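Local coordinates for protein cephalosporin acylase (PDB 2NLZ) that probably acts as an acylase of the gamma-glutamyltranspeptidase family, an N-terminal nucleophile amide hydrolase named for activity on cephalosporins, at residues 14-19 against 526-531; 66-71 against 121-126; 374-379 against 395-400. The protein carries 1 engineered substitution. All coordinates share one frame; numbering follows the deposited sequence.

Contact 1 (14-19 against 526-531)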
ATOM      1  N   SER D  14     -11.286   0.209   0.965  1.00 29.93           N
ATOM      2  CA  SER D  14     -12.577  -0.426   0.733  1.00 27.04           C
ATOM      3  C   SER D  14     -12.806  -0.765  -0.754  1.00 30.23           C
ATOM      4  O   SER D  14     -12.015  -0.378  -1.617  1.00 37.01           O
ATOM      5  CB  SER D  14     -13.680   0.478   1.266  1.00 23.33           C
ATOM      6  OG  SER D  14     -14.896  -0.217   1.457  1.00 19.48           O
ATOM      7  N   ARG D  15     -13.882  -1.497  -1.038  1.00 32.45           N
ATOM      8  CA  ARG D  15     -14.207  -1.938  -2.390  0.50 31.61           C
ATOM      9  C   ARG D  15     -15.628  -1.514  -2.777  1.00 30.14           C
ATOM     10  O   ARG D  15     -16.564  -1.713  -2.012  1.00 40.46           O
ATOM     11  CB  ARG D  15     -14.107  -3.462  -2.450  0.50 30.92           C
ATOM     12  CG  ARG D  15     -13.166  -4.004  -3.492  0.50 45.83           C
ATOM     13  CD  ARG D  15     -13.907  -4.421  -4.740  0.50 47.25           C
ATOM     14  NE  ARG D  15     -13.150  -5.444  -5.437  0.50 49.38           N
ATOM     15  CZ  ARG D  15     -13.558  -6.665  -5.772  0.50 40.86           C
ATOM     16  NH1 ARG D  15     -12.696  -7.446  -6.387  0.50 30.73           N
ATOM     17  NH2 ARG D  15     -14.784  -7.111  -5.531  0.50 36.70           N
ATOM     18  N   ARG D  16     -15.774  -0.930  -3.957  1.00 31.99           N
ATOM     19  CA  ARG D  16     -17.076  -0.627  -4.522  1.00 26.94           C
ATOM     20  C   ARG D  16     -17.217  -1.405  -5.814  1.00 27.48           C
ATOM     21  O   ARG D  16     -16.524  -1.109  -6.792  1.00 35.02           O
ATOM     22  CB  ARG D  16     -17.212   0.867  -4.810  1.00 20.20           C
ATOM     23  CG  ARG D  16     -17.654   1.672  -3.614  1.00 13.26           C
ATOM     24  CD  ARG D  16     -17.983   3.087  -4.015  1.00  8.62           C
ATOM     25  NE  ARG D  16     -18.180   3.934  -2.853  1.00 14.14           N
ATOM     26  CZ  ARG D  16     -19.360   4.203  -2.310  1.00  9.64           C
ATOM     27  NH1 ARG D  16     -20.470   3.703  -2.835  1.00 24.19           N
ATOM     28  NH2 ARG D  16     -19.438   4.978  -1.239  1.00 29.03           N
ATOM     29  N   ASN D  17     -18.084  -2.416  -5.809  1.00 20.81           N
ATOM     30  CA  ASN D  17     -18.393  -3.152  -7.037  1.00 22.55           C
ATOM     31  C   ASN D  17     -19.219  -2.302  -7.996  1.00 22.36           C
ATOM     32  O   ASN D  17     -19.981  -1.440  -7.555  1.00 24.67           O
ATOM     33  CB  ASN D  17     -19.103  -4.477  -6.735  1.00 21.19           C
ATOM     34  CG  ASN D  17     -18.138  -5.574  -6.263  1.00 33.67           C
ATOM     35  OD1 ASN D  17     -16.913  -5.396  -6.251  1.00 50.00           O
ATOM     36  ND2 ASN D  17     -18.695  -6.716  -5.879  1.00 43.84           N
ATOM     37  N   VAL D  18     -19.036  -2.523  -9.301  1.00 20.35           N
ATOM     38  CA  VAL D  18     -19.845  -1.869 -10.334  1.00 18.99           C
ATOM     39  C   VAL D  18     -21.285  -2.269 -10.117  1.00 19.89           C
ATOM     40  O   VAL D  18     -21.567  -3.433  -9.829  1.00 21.56           O
ATOM     41  CB  VAL D  18     -19.406  -2.274 -11.769  1.00 20.57           C
ATOM     42  CG1 VAL D  18     -20.306  -1.635 -12.835  1.00 22.99           C
ATOM     43  CG2 VAL D  18     -17.954  -1.874 -12.017  1.00 14.97           C
ATOM     44  N   VAL D  19     -22.183  -1.294 -10.213  1.00 21.23           N
ATOM     45  CA  VAL D  19     -23.612  -1.531 -10.046  1.00 27.48           C
ATOM     46  C   VAL D  19     -24.258  -1.799 -11.414  1.00 29.45           C
ATOM     47  O   VAL D  19     -23.992  -1.077 -12.391  1.00 20.28           O
ATOM     48  CB  VAL D  19     -24.288  -0.346  -9.300  1.00 27.28           C
ATOM     49  CG1 VAL D  19     -25.798  -0.367  -9.465  1.00 12.98           C
ATOM     50  CG2 VAL D  19     -23.888  -0.363  -7.808  1.00 28.38           C
ATOM     51  N   GLY D 526     -22.841   1.083 -13.647  1.00 16.92           N
ATOM     52  CA  GLY D 526     -22.647   2.344 -12.966  1.00 18.85           C
ATOM     53  C   GLY D 526     -21.491   2.401 -12.002  1.00 19.57           C
ATOM     54  O   GLY D 526     -21.134   1.407 -11.352  1.00 18.65           O
ATOM     55  N   GLY D 527     -20.905   3.591 -11.936  1.00 19.19           N
ATOM     56  CA  GLY D 527     -19.855   3.922 -10.992  1.00 12.57           C
ATOM     57  C   GLY D 527     -20.199   5.221 -10.279  1.00 17.52           C
ATOM     58  O   GLY D 527     -20.762   6.147 -10.886  1.00 19.23           O
ATOM     59  N   THR D 528     -19.874   5.292  -8.989  1.00 14.96           N
ATOM     60  CA  THR D 528     -20.128   6.492  -8.196  1.00 18.47           C
ATOM     61  C   THR D 528     -18.838   6.965  -7.512  1.00 11.45           C
ATOM     62  O   THR D 528     -17.938   6.168  -7.254  1.00 20.00           O
ATOM     63  CB  THR D 528     -21.268   6.241  -7.165  1.00 14.98           C
ATOM     64  OG1 THR D 528     -21.762   7.483  -6.653  1.00 20.43           O
ATOM     65  CG2 THR D 528     -20.816   5.314  -6.019  1.00 12.61           C
ATOM     66  N   GLU D 529     -18.752   8.263  -7.240  1.00 14.46           N
ATOM     67  CA  GLU D 529     -17.586   8.856  -6.579  1.00 21.37           C
ATOM     68  C   GLU D 529     -17.301   8.254  -5.205  1.00 17.28           C
ATOM     69  O   GLU D 529     -18.106   8.397  -4.300  1.00 30.46           O
ATOM     70  CB  GLU D 529     -17.790  10.366  -6.426  1.00 20.80           C
ATOM     71  CG  GLU D 529     -16.656  11.059  -5.708  1.00 21.16           C
ATOM     72  CD  GLU D 529     -15.343  10.829  -6.395  1.00 34.16           C
ATOM     73  OE1 GLU D 529     -14.471  10.182  -5.772  1.00 20.15           O
ATOM     74  OE2 GLU D 529     -15.203  11.261  -7.563  1.00 19.67           O
ATOM     75  N   PRO D 530     -16.157   7.576  -5.046  1.00 16.91           N
ATOM     76  CA  PRO D 530     -15.843   7.042  -3.727  1.00 20.37           C
ATOM     77  C   PRO D 530     -15.391   8.110  -2.716  1.00 19.77           C
ATOM     78  O   PRO D 530     -15.568   7.918  -1.516  1.00 23.52           O
ATOM     79  CB  PRO D 530     -14.729   6.037  -4.013  1.00 19.23           C
ATOM     80  CG  PRO D 530     -14.094   6.511  -5.261  1.00 22.99           C
ATOM     81  CD  PRO D 530     -15.136   7.224  -6.049  1.00 23.59           C
ATOM     82  N   ARG D 531     -14.853   9.234  -3.186  1.00 19.81           N
ATOM     83  CA  ARG D 531     -14.361  10.281  -2.279  1.00 25.66           C
ATOM     84  C   ARG D 531     -15.428  11.036  -1.460  1.00 33.19           C
ATOM     85  O   ARG D 531     -15.094  11.945  -0.697  1.00 41.03           O
ATOM     86  CB  ARG D 531     -13.500  11.280  -3.044  1.00 17.32           C
ATOM     87  CG  ARG D 531     -12.229  10.685  -3.579  1.00 17.25           C
ATOM     88  CD  ARG D 531     -11.668  11.533  -4.693  1.00 17.95           C
ATOM     89  NE  ARG D 531     -10.611  10.848  -5.437  1.00 20.78           N
ATOM     90  CZ  ARG D 531     -10.815   9.916  -6.364  1.00 15.31           C
ATOM     91  NH1 ARG D 531     -12.041   9.522  -6.666  1.00 24.14           N
ATOM     92  NH2 ARG D 531      -9.785   9.366  -6.982  1.00 23.01           N
TER

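Contact 2 (66-71 against 121-126)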
ATOM      1  N   ASN D  66     -24.911  24.056  -4.345  1.00 29.80           N
ATOM      2  CA  ASN D  66     -26.124  24.075  -5.106  1.00 26.68           C
ATOM      3  C   ASN D  66     -27.109  25.089  -4.592  1.00 31.64           C
ATOM      4  O   ASN D  66     -26.922  25.639  -3.515  1.00 37.74           O
ATOM      5  CB  ASN D  66     -26.755  22.704  -4.950  1.00 26.01           C
ATOM      6  CG  ASN D  66     -27.528  22.317  -6.120  1.00 35.41           C
ATOM      7  OD1 ASN D  66     -28.360  21.431  -6.049  1.00 31.95           O
ATOM      8  ND2 ASN D  66     -27.276  22.987  -7.236  1.00 58.97           N
ATOM      9  N   GLY D  67     -28.175  25.313  -5.353  1.00 29.75           N
ATOM     10  CA  GLY D  67     -29.298  26.127  -4.905  1.00 31.10           C
ATOM     11  C   GLY D  67     -30.391  26.200  -5.948  1.00 35.11           C
ATOM     12  O   GLY D  67     -30.210  25.786  -7.093  1.00 35.62           O
ATOM     13  N   ILE D  68     -31.540  26.729  -5.548  1.00 35.48           N
ATOM     14  CA  ILE D  68     -32.621  26.995  -6.488  1.00 31.08           C
ATOM     15  C   ILE D  68     -32.200  28.159  -7.374  1.00 27.01           C
ATOM     16  O   ILE D  68     -32.592  28.246  -8.535  1.00 29.22           O
ATOM     17  CB  ILE D  68     -33.931  27.309  -5.748  1.00 35.23           C
ATOM     18  CG1 ILE D  68     -34.083  26.341  -4.569  1.00 28.72           C
ATOM     19  CG2 ILE D  68     -35.129  27.285  -6.714  1.00 31.30           C
ATOM     20  CD1 ILE D  68     -35.485  26.093  -4.107  1.00 36.99           C
ATOM     21  N   GLY D  69     -31.367  29.033  -6.822  1.00 23.36           N
ATOM     22  CA  GLY D  69     -30.773  30.125  -7.584  1.00 28.23           C
ATOM     23  C   GLY D  69     -29.542  29.755  -8.397  1.00 32.92           C
ATOM     24  O   GLY D  69     -28.705  30.616  -8.684  1.00 28.40           O
ATOM     25  N   SER D  70     -29.438  28.479  -8.777  1.00 36.16           N
ATOM     26  CA  SER D  70     -28.339  27.994  -9.617  1.00 39.85           C
ATOM     27  C   SER D  70     -28.652  28.186 -11.082  1.00 38.68           C
ATOM     28  O   SER D  70     -29.786  28.492 -11.438  1.00 46.36           O
ATOM     29  CB  SER D  70     -28.112  26.501  -9.368  1.00 34.84           C
ATOM     30  OG  SER D  70     -27.538  26.265  -8.092  1.00 51.64           O
ATOM     31  N   ASP D  71     -27.654  28.014 -11.939  1.00 29.94           N
ATOM     32  CA  ASP D  71     -27.975  27.617 -13.313  1.00 39.93           C
ATOM     33  C   ASP D  71     -27.564  26.169 -13.572  1.00 33.62           C
ATOM     34  O   ASP D  71     -26.906  25.561 -12.725  1.00 27.03           O
ATOM     35  CB  ASP D  71     -27.542  28.618 -14.414  1.00 43.70           C
ATOM     36  CG  ASP D  71     -26.184  29.207 -14.200  1.00 43.91           C
ATOM     37  OD1 ASP D  71     -26.002  30.360 -14.633  1.00 22.20           O
ATOM     38  OD2 ASP D  71     -25.307  28.540 -13.618  1.00 68.16           O
ATOM     39  N   GLY D 121     -30.523  30.153 -14.053  1.00 30.48           N
ATOM     40  CA  GLY D 121     -31.151  29.437 -15.161  1.00 23.64           C
ATOM     41  C   GLY D 121     -31.739  28.051 -14.897  1.00 31.18           C
ATOM     42  O   GLY D 121     -32.486  27.514 -15.729  1.00 30.57           O
ATOM     43  N   ALA D 122     -31.411  27.473 -13.743  1.00 27.15           N
ATOM     44  CA  ALA D 122     -31.775  26.087 -13.434  1.00 24.73           C
ATOM     45  C   ALA D 122     -33.275  25.796 -13.340  1.00 29.73           C
ATOM     46  O   ALA D 122     -33.733  24.821 -13.937  1.00 30.45           O
ATOM     47  CB  ALA D 122     -31.034  25.574 -12.182  1.00 28.71           C
ATOM     48  N   PRO D 123     -34.048  26.619 -12.596  1.00 27.99           N
ATOM     49  CA  PRO D 123     -35.480  26.311 -12.564  1.00 24.70           C
ATOM     50  C   PRO D 123     -36.137  26.262 -13.950  1.00 29.96           C
ATOM     51  O   PRO D 123     -36.969  25.391 -14.201  1.00 31.55           O
ATOM     52  CB  PRO D 123     -36.064  27.442 -11.716  1.00 24.88           C
ATOM     53  CG  PRO D 123     -34.939  27.899 -10.882  1.00 21.26           C
ATOM     54  CD  PRO D 123     -33.735  27.792 -11.759  1.00 21.71           C
ATOM     55  N   GLY D 124     -35.740  27.163 -14.843  1.00 31.08           N
ATOM     56  CA  GLY D 124     -36.243  27.157 -16.218  1.00 36.81           C
ATOM     57  C   GLY D 124     -35.795  25.928 -16.982  1.00 37.90           C
ATOM     58  O   GLY D 124     -36.564  25.345 -17.761  1.00 39.73           O
ATOM     59  N   ALA D 125     -34.547  25.528 -16.749  1.00 39.57           N
ATOM     60  CA  ALA D 125     -34.012  24.304 -17.335  1.00 36.73           C
ATOM     61  C   ALA D 125     -34.780  23.069 -16.878  1.00 33.46           C
ATOM     62  O   ALA D 125     -34.985  22.150 -17.657  1.00 36.80           O
ATOM     63  CB  ALA D 125     -32.542  24.164 -17.021  1.00 34.92           C
ATOM     64  N   TRP D 126     -35.210  23.059 -15.622  1.00 27.36           N
ATOM     65  CA  TRP D 126     -36.029  21.970 -15.114  1.00 32.22           C
ATOM     66  C   TRP D 126     -37.307  21.868 -15.934  1.00 32.69           C
ATOM     67  O   TRP D 126     -37.597  20.826 -16.509  1.00 36.64           O
ATOM     68  CB  TRP D 126     -36.388  22.172 -13.635  1.00 31.68           C
ATOM     69  CG  TRP D 126     -35.224  22.250 -12.683  1.00 27.10           C
ATOM     70  CD1 TRP D 126     -33.984  21.710 -12.853  1.00 30.12           C
ATOM     71  CD2 TRP D 126     -35.215  22.877 -11.391  1.00 23.61           C
ATOM     72  NE1 TRP D 126     -33.192  21.988 -11.760  1.00 32.98           N
ATOM     73  CE2 TRP D 126     -33.926  22.699 -10.847  1.00 29.04           C
ATOM     74  CE3 TRP D 126     -36.172  23.577 -10.642  1.00 33.60           C
ATOM     75  CZ2 TRP D 126     -33.568  23.197  -9.587  1.00 32.49           C
ATOM     76  CZ3 TRP D 126     -35.810  24.079  -9.399  1.00 26.38           C
ATOM     77  CH2 TRP D 126     -34.520  23.881  -8.884  1.00 31.01           C
TER

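Contact 3 (374-379 against 395-400)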
ATOM      1  N   ILE D 374     -26.008  18.623 -14.676  1.00 21.52           N
ATOM      2  CA  ILE D 374     -25.145  19.283 -13.724  1.00 24.99           C
ATOM      3  C   ILE D 374     -25.668  20.694 -13.402  1.00 29.06           C
ATOM      4  O   ILE D 374     -26.126  21.406 -14.300  1.00 32.94           O
ATOM      5  CB  ILE D 374     -23.706  19.274 -14.271  1.00 23.71           C
ATOM      6  CG1 ILE D 374     -22.694  19.762 -13.243  1.00 36.12           C
ATOM      7  CG2 ILE D 374     -23.624  20.037 -15.560  1.00 15.70           C
ATOM      8  CD1 ILE D 374     -21.296  19.290 -13.539  1.00 42.97           C
ATOM      9  N   GLN D 375     -25.646  21.084 -12.125  1.00 21.33           N
ATOM     10  CA  GLN D 375     -26.016  22.462 -11.743  1.00 28.34           C
ATOM     11  C   GLN D 375     -25.170  22.988 -10.592  1.00 27.65           C
ATOM     12  O   GLN D 375     -24.699  22.211  -9.773  1.00 22.03           O
ATOM     13  CB  GLN D 375     -27.524  22.607 -11.435  1.00 27.29           C
ATOM     14  CG  GLN D 375     -28.001  21.917 -10.185  1.00 20.29           C
ATOM     15  CD  GLN D 375     -29.490  21.978  -9.993  1.00 21.96           C
ATOM     16  OE1 GLN D 375     -30.252  22.009 -10.955  1.00 27.35           O
ATOM     17  NE2 GLN D 375     -29.921  21.975  -8.741  1.00  9.81           N
ATOM     18  N   SER D 376     -24.994  24.309 -10.532  1.00 26.72           N
ATOM     19  CA  SER D 376     -24.147  24.924  -9.511  1.00 32.00           C
ATOM     20  C   SER D 376     -24.489  26.384  -9.196  1.00 32.77           C
ATOM     21  O   SER D 376     -25.015  27.113 -10.035  1.00 35.61           O
ATOM     22  CB  SER D 376     -22.678  24.812  -9.928  1.00 32.68           C
ATOM     23  OG  SER D 376     -21.813  25.573  -9.112  1.00 40.91           O
ATOM     24  N   ASN D 377     -24.171  26.785  -7.966  1.00 32.13           N
ATOM     25  CA  ASN D 377     -24.167  28.179  -7.550  1.00 28.38           C
ATOM     26  C   ASN D 377     -22.785  28.807  -7.714  1.00 31.50           C
ATOM     27  O   ASN D 377     -22.486  29.840  -7.119  1.00 33.49           O
ATOM     28  CB  ASN D 377     -24.616  28.284  -6.098  1.00 30.41           C
ATOM     29  CG  ASN D 377     -26.078  28.649  -5.972  1.00 32.95           C
ATOM     30  OD1 ASN D 377     -26.799  28.661  -6.961  1.00 27.83           O
ATOM     31  ND2 ASN D 377     -26.521  28.965  -4.750  1.00 30.07           N
ATOM     32  N   TYR D 378     -21.963  28.173  -8.546  1.00 33.84           N
ATOM     33  CA  TYR D 378     -20.534  28.456  -8.677  1.00 34.40           C
ATOM     34  C   TYR D 378     -19.789  28.202  -7.366  1.00 34.55           C
ATOM     35  O   TYR D 378     -19.470  27.055  -7.056  1.00 45.36           O
ATOM     36  CB  TYR D 378     -20.275  29.844  -9.264  1.00 35.49           C
ATOM     37  CG  TYR D 378     -18.833  30.121  -9.595  1.00 43.87           C
ATOM     38  CD1 TYR D 378     -18.022  29.147 -10.181  1.00 40.52           C
ATOM     39  CD2 TYR D 378     -18.274  31.368  -9.336  1.00 45.27           C
ATOM     40  CE1 TYR D 378     -16.685  29.411 -10.485  1.00 41.82           C
ATOM     41  CE2 TYR D 378     -16.946  31.641  -9.643  1.00 44.29           C
ATOM     42  CZ  TYR D 378     -16.160  30.661 -10.213  1.00 35.08           C
ATOM     43  OH  TYR D 378     -14.848  30.938 -10.511  1.00 35.57           O
ATOM     44  N   MET D 379     -19.532  29.240  -6.584  1.00 38.00           N
ATOM     45  CA  MET D 379     -18.758  29.059  -5.361  1.00 38.28           C
ATOM     46  C   MET D 379     -19.589  28.619  -4.153  1.00 36.19           C
ATOM     47  O   MET D 379     -20.135  29.453  -3.431  1.00 43.63           O
ATOM     48  CB  MET D 379     -17.964  30.318  -5.039  1.00 41.83           C
ATOM     49  CG  MET D 379     -16.814  30.540  -5.983  1.00 44.43           C
ATOM     50  SD  MET D 379     -15.893  32.039  -5.641  1.00 41.17           S
ATOM     51  CE  MET D 379     -14.436  31.771  -6.651  1.00 61.41           C
ATOM     52  N   GLN D 395     -26.742  32.240  -7.047  1.00 28.06           N
ATOM     53  CA  GLN D 395     -25.401  31.931  -7.534  1.00 28.20           C
ATOM     54  C   GLN D 395     -24.482  33.155  -7.606  1.00 26.18           C
ATOM     55  O   GLN D 395     -24.948  34.293  -7.634  1.00 29.31           O
ATOM     56  CB  GLN D 395     -25.503  31.293  -8.921  1.00 22.17           C
ATOM     57  CG  GLN D 395     -26.110  32.184  -9.992  1.00 21.83           C
ATOM     58  CD  GLN D 395     -26.085  31.531 -11.350  1.00 31.81           C
ATOM     59  OE1 GLN D 395     -25.426  30.509 -11.527  1.00 42.88           O
ATOM     60  NE2 GLN D 395     -26.798  32.108 -12.319  1.00 15.54           N
ATOM     61  N   ASN D 396     -23.176  32.920  -7.636  1.00 23.79           N
ATOM     62  CA  ASN D 396     -22.221  34.005  -7.887  1.00 25.98           C
ATOM     63  C   ASN D 396     -21.471  33.865  -9.215  1.00 23.39           C
ATOM     64  O   ASN D 396     -20.349  34.332  -9.350  1.00 18.33           O
ATOM     65  CB  ASN D 396     -21.258  34.230  -6.704  1.00 23.08           C
ATOM     66  CG  ASN D 396     -20.181  33.156  -6.592  1.00 24.49           C
ATOM     67  OD1 ASN D 396     -20.423  31.978  -6.829  1.00 29.16           O
ATOM     68  ND2 ASN D 396     -18.991  33.571  -6.214  1.00 18.13           N
ATOM     69  N   ARG D 397     -22.135  33.261 -10.200  1.00 25.86           N
ATOM     70  CA  ARG D 397     -21.550  32.971 -11.524  1.00 21.17           C
ATOM     71  C   ARG D 397     -20.890  34.140 -12.258  1.00 24.24           C
ATOM     72  O   ARG D 397     -19.922  33.934 -12.971  1.00 24.01           O
ATOM     73  CB  ARG D 397     -22.596  32.314 -12.425  1.00 23.91           C
ATOM     74  CG  ARG D 397     -22.069  31.827 -13.761  1.00 24.30           C
ATOM     75  CD  ARG D 397     -20.878  30.895 -13.621  1.00 18.57           C
ATOM     76  NE  ARG D 397     -21.183  29.715 -12.823  1.00 25.37           N
ATOM     77  CZ  ARG D 397     -20.364  28.678 -12.707  1.00 32.18           C
ATOM     78  NH1 ARG D 397     -19.192  28.679 -13.343  1.00 33.93           N
ATOM     79  NH2 ARG D 397     -20.722  27.637 -11.961  1.00 30.68           N
ATOM     80  N   GLY D 398     -21.394  35.354 -12.064  1.00 23.54           N
ATOM     81  CA  GLY D 398     -20.822  36.550 -12.682  1.00 27.36           C
ATOM     82  C   GLY D 398     -19.392  36.867 -12.279  1.00 35.07           C
ATOM     83  O   GLY D 398     -18.723  37.676 -12.927  1.00 33.61           O
ATOM     84  N   HIS D 399     -18.917  36.219 -11.215  1.00 34.14           N
ATOM     85  CA  HIS D 399     -17.528  36.332 -10.775  1.00 33.95           C
ATOM     86  C   HIS D 399     -16.528  35.840 -11.839  1.00 37.48           C
ATOM     87  O   HIS D 399     -15.360  36.233 -11.821  1.00 37.65           O
ATOM     88  CB  HIS D 399     -17.341  35.579  -9.459  1.00 34.94           C
ATOM     89  CG  HIS D 399     -15.956  35.660  -8.896  1.00 39.12           C
ATOM     90  ND1 HIS D 399     -15.534  36.713  -8.113  1.00 44.57           N
ATOM     91  CD2 HIS D 399     -14.904  34.813  -8.990  1.00 51.13           C
ATOM     92  CE1 HIS D 399     -14.280  36.510  -7.749  1.00 47.59           C
ATOM     93  NE2 HIS D 399     -13.875  35.366  -8.269  1.00 59.32           N
ATOM     94  N   ASN D 400     -17.004  35.006 -12.767  1.00 32.24           N
ATOM     95  CA  ASN D 400     -16.188  34.470 -13.864  1.00 35.13           C
ATOM     96  C   ASN D 400     -15.853  35.487 -14.960  1.00 36.61           C
ATOM     97  O   ASN D 400     -14.916  35.283 -15.740  1.00 36.07           O
ATOM     98  CB  ASN D 400     -16.874  33.249 -14.498  1.00 37.23           C
ATOM     99  CG  ASN D 400     -16.462  31.936 -13.857  1.00 39.13           C
ATOM    100  OD1 ASN D 400     -15.272  31.637 -13.726  1.00 47.79           O
ATOM    101  ND2 ASN D 400     -17.450  31.135 -13.466  1.00 36.78           N
TER

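Contact 1 (14-19 against 526-531)
The guanidinium of Arg531 meets the carboxylate of Glu529 at its edge: OE1 of Glu529 lies in the guanidinium plane, 2.7 Å from Arg531 NH1, in a salt bridge that uses the syn lone pair. The anti lone pair of the same oxygen takes the backbone N-H of Arg531, so two donors grip Glu529 OE1. This pair lies within segment 526-531, in the loop after an antiparallel beta bridge of the N-terminal nucleophile fold: Val19, opening strand 19-21, outermost within this chain, pairs with Gly526 on strand 524-528. They form a hydrogen-bonded pair, with Gly526 N to Val19 O at 2.8 Å and Val19 N to Gly526 O at 3.1 Å. Both donors lie in the plane of the carbonyl they meet, and N-H...O angles of 161° and 164° show nearly straight bonds. Beside the bridge, Val18 sets CG1 anti to its backbone N (chi1 177°), which brings that methyl 3.5 Å from Gly526 O. Away from the bridge the two chains separate, Arg16 and Pro530 CA atoms lying 7.8 Å apart, and Arg16 reaches across with a chain extended from CG to NE. Its NE donates to Arg15 O of a second subunit. Thr528 OG1 bonds to Gln513 of its own chain. Arg16 and Thr528 cross obliquely, Arg16 NH1 3.6 Å from the methyl CG2 of Thr528.

Contact 2 (66-71 against 121-126)
The close part of this contact is built round backbone atoms, chiefly the Ser70 carbonyl, and the apolar side chains beside them meet more loosely. The carbonyl of Ser70 receives the N-H of Ala122 at 3.0 Å between Ala122 N and Ser70 O, with an N-H...O angle of 162°. The bond is straight at the hydrogen, yet the donor stands above the carbonyl plane, 31° out of it. Flanking it, Asp71 CB rests 3.4 Å from Gly121 N, and the methyl of Ala122 points at the chain around the Ser70 carbonyl. Residues 67-70 form a type I beta turn, and the chain leaves it directly into strand 71-78, which pairs with strands 81-87 and 370-376 in the N-terminal nucleophile fold; the contact docks helix 122-133 onto the loop that feeds this strand. Within the turn, Ile68 O approaches the Pro123 ring at CG. The packing then slackens: Ile68 CG2, anti to the backbone N, reaches Trp126 CH2 at 4.1 Å and Pro123 CG at 4.2 Å, its chain crossing that of the tryptophan at about a right angle. One indole face is occupied from within the helix, by Ala122 O and Pro123 CA towards its rim, while Trp126 NE1 donates to Gln375. Even the looser end is buried rather than open to solvent, since Ile68 also packs on His204, Thr207 and Leu208 of helix 202-212.

Contact 3 (374-379 against 395-400)
This is a mixed polar and aromatic contact at the exit of strand 370-376, where the chain turns out of the beta structure and meets the loop and 3-10 segment of residues 395-400. Asn396 carries the polar part. Its backbone N donates to Asn377 O at 3.2 Å, straight at the hydrogen (169°) although the donor stands 46° out of the carbonyl plane. Its side chain, with CG placed between the backbone N and the carbonyl carbon, returns OD1 to the opposing backbone, where Met379 N donates to Asn396 OD1 at 2.9 Å in the amide plane. The same amide reaches on with ND2, which makes a weak bond to Met379 SD and a hydrogen bond to Pro111 O. Tyr378 sends its ring between the remaining groups, CG anti to the backbone N. Met379 CG lies over one ring face, the amide of Asn400 over the opposite one, and His399 CD2 meets the edge at Tyr378 CE2, 3.8 Å away. The Arg397 chain, bent at chi2 and chi3, sets a guanidinium face against Tyr378 CD1, 3.4 Å from Arg397 NH1, with the two planes 45° apart; NH1 is anchored on Thr420. An alanine in place of Tyr378 would remove the ring and would probably leave Arg397, His399 and Asn400 less firmly positioned. Ser376 OG makes a weak hydrogen bond with OG1 of Thr358, the first ordered residue after a break in the model. In this family self-cleavage exposes an N-terminal threonine, probably Thr358 here, so the end of strand 370-376 and the facing loop are consistent with a border of the active site of a gamma-glutamyltranspeptidase-type N-terminal nucleophile hydrolase.

How the contacts relate
Contacts 2 and 3 are neighbours, their centres about 10 Å apart, and they follow in series along the chain. Both are nested within the loop closed by contact 1, which ties the N-terminal region to strand 524-528 and lies about 28 Å from each, centre to centre. Strands 71-78 and 370-376 run antiparallel side by side, linking contact 2 to contact 3. Across that junction Ser70 OG and Asn377 OD1 stand 2.8 Å apart in a probable hydrogen bond, and Gln395 reaches Asp71. Contacts 2 and 3 thus form one continuous region inside the subunit, whereas contact 1 sits at a strand outermost within the chain, where a second subunit also packs.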